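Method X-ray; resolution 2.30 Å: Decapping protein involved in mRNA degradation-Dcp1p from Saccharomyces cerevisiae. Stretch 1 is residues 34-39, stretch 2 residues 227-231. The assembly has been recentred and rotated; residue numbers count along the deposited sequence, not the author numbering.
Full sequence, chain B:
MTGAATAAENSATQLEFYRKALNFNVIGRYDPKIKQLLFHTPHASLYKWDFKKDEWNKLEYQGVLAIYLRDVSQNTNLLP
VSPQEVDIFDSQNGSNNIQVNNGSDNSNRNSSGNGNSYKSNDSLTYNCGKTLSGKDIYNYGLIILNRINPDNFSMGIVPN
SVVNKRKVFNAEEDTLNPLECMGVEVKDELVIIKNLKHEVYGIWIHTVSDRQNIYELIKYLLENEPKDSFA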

# COMPACT_ATOMS: atom_id res chain seq x y z
N ILE B 34 21.30 -10.97 -6.11
CA ILE B 34 21.58 -9.54 -6.05
C ILE B 34 23.08 -9.30 -5.95
O ILE B 34 23.77 -9.91 -5.14
CB ILE B 34 20.87 -8.82 -4.88
CG1 ILE B 34 21.19 -7.32 -4.92
CG2 ILE B 34 21.32 -9.41 -3.54
CD1 ILE B 34 20.33 -6.45 -4.01
N LYS B 35 23.58 -8.41 -6.80
CA LYS B 35 25.00 -8.08 -6.83
C LYS B 35 25.23 -6.61 -6.55
O LYS B 35 26.24 -6.23 -5.97
CB LYS B 35 25.59 -8.45 -8.19
CG LYS B 35 27.03 -8.01 -8.41
CD LYS B 35 27.52 -8.42 -9.80
CE LYS B 35 28.94 -7.94 -10.06
NZ LYS B 35 29.46 -8.45 -11.37
N GLN B 36 24.29 -5.78 -6.97
CA GLN B 36 24.41 -4.34 -6.76
C GLN B 36 23.04 -3.68 -6.70
O GLN B 36 22.20 -3.87 -7.59
CB GLN B 36 25.26 -3.72 -7.88
CG GLN B 36 25.51 -2.22 -7.73
CD GLN B 36 26.28 -1.62 -8.91
OE1 GLN B 36 26.17 -2.09 -10.05
NE2 GLN B 36 27.05 -0.57 -8.64
N LEU B 37 22.80 -2.90 -5.65
CA LEU B 37 21.54 -2.19 -5.49
C LEU B 37 21.62 -0.97 -6.40
O LEU B 37 22.60 -0.23 -6.35
CB LEU B 37 21.35 -1.76 -4.03
CG LEU B 37 20.12 -0.92 -3.67
CD1 LEU B 37 18.86 -1.73 -3.92
CD2 LEU B 37 20.21 -0.50 -2.18
N LEU B 38 20.61 -0.74 -7.22
CA LEU B 38 20.65 0.39 -8.14
C LEU B 38 19.71 1.52 -7.77
O LEU B 38 19.96 2.68 -8.09
CB LEU B 38 20.30 -0.07 -9.57
CG LEU B 38 21.15 -1.19 -10.16
CD1 LEU B 38 20.62 -1.54 -11.55
CD2 LEU B 38 22.63 -0.74 -10.24
N PHE B 39 18.63 1.18 -7.08
CA PHE B 39 17.64 2.18 -6.71
C PHE B 39 16.71 1.65 -5.63
O PHE B 39 16.38 0.46 -5.61
CB PHE B 39 16.82 2.53 -7.95
CG PHE B 39 15.63 3.41 -7.68
CD1 PHE B 39 15.76 4.79 -7.70
CD2 PHE B 39 14.40 2.85 -7.34
CE1 PHE B 39 14.67 5.61 -7.40
CE2 PHE B 39 13.31 3.66 -7.04
CZ PHE B 39 13.44 5.04 -7.07
N LYS B 227 24.10 -5.52 -18.76
CA LYS B 227 25.26 -5.02 -18.03
C LYS B 227 25.57 -5.96 -16.87
O LYS B 227 24.67 -6.43 -16.17
CB LYS B 227 24.99 -3.61 -17.51
CG LYS B 227 24.92 -2.58 -18.61
CD LYS B 227 26.11 -1.64 -18.54
CE LYS B 227 27.43 -2.38 -18.67
NZ LYS B 227 28.58 -1.46 -18.43
N ASP B 228 26.85 -6.21 -16.66
CA ASP B 228 27.29 -7.10 -15.61
C ASP B 228 27.62 -6.34 -14.33
O ASP B 228 27.66 -6.93 -13.25
CB ASP B 228 28.51 -7.89 -16.10
CG ASP B 228 28.79 -9.11 -15.25
OD1 ASP B 228 29.22 -8.94 -14.09
OD2 ASP B 228 28.56 -10.23 -15.75
N SER B 229 27.86 -5.04 -14.44
CA SER B 229 28.17 -4.25 -13.26
C SER B 229 27.97 -2.76 -13.47
O SER B 229 27.95 -2.26 -14.60
CB SER B 229 29.61 -4.49 -12.80
OG SER B 229 30.53 -3.86 -13.67
N PHE B 230 27.83 -2.05 -12.35
CA PHE B 230 27.63 -0.61 -12.32
C PHE B 230 26.98 -0.11 -13.60
O PHE B 230 27.67 0.23 -14.56
CB PHE B 230 28.98 0.08 -12.11
CG PHE B 230 28.88 1.57 -11.95
CD1 PHE B 230 28.06 2.12 -10.97
CD2 PHE B 230 29.59 2.42 -12.79
CE1 PHE B 230 27.96 3.50 -10.82
CE2 PHE B 230 29.50 3.80 -12.65
CZ PHE B 230 28.68 4.35 -11.66
N ALA B 231 25.65 -0.07 -13.59
CA ALA B 231 24.80 0.36 -14.70
C ALA B 231 23.86 -0.78 -15.08
O ALA B 231 23.70 -1.70 -14.25
CB ALA B 231 25.62 0.77 -15.91
OXT ALA B 231 23.30 -0.73 -16.20

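This is a small, mainly polar contact in which three side chains of a strand reach the C-terminal segment of the same chain, anchored by a lysine–aspartate salt bridge. The two segments run in nearly the same direction, 17° apart. Their backbones stay well separated: the CA atoms of Gln36 and Phe230 are 7.4 Å apart. Side chains must therefore span the gap.

Lys35 does so at full stretch. All four of its chi angles are t, which carries the ammonium group out to Asp228. There NZ lies 2.8 Å from Asp228 OD1, forming the salt bridge. NZ also donates a hydrogen bond to the backbone O of Asp228, at 3.0 Å. One charged group thus holds both the side chain and the main chain of the same residue. The CA-to-CB bond of Asp228 points away from the strand, yet the carboxylate end comes back within reach. A long, flexible lysine suits this exposed position.

Gln36 is also extended, with chi1 and chi2 both t. Its OE1 accepts a hydrogen bond from Phe230 N at 2.8 Å. The N-H...acceptor angle is 116°, so the bond is weak. The amide NE2 sits at the edge of the Phe230 ring, near its plane, 3.7 Å from Phe230 CD1. Glutamine fits here because its amide can meet a backbone NH while packing beside the ring.

Leu38 adds a looser contact. Its CD1 lies 4.1 Å from Ala231 O, one oxygen of the C-terminal carboxylate. The methyl group of Ala231 points away and takes no part.

Together the stretches bury 249 Å², both sides summed. Lys35 and Gln36 supply most of the strand's share, 54 and 55 Å². Ile34, Leu37 and Phe39 contribute nothing to this contact.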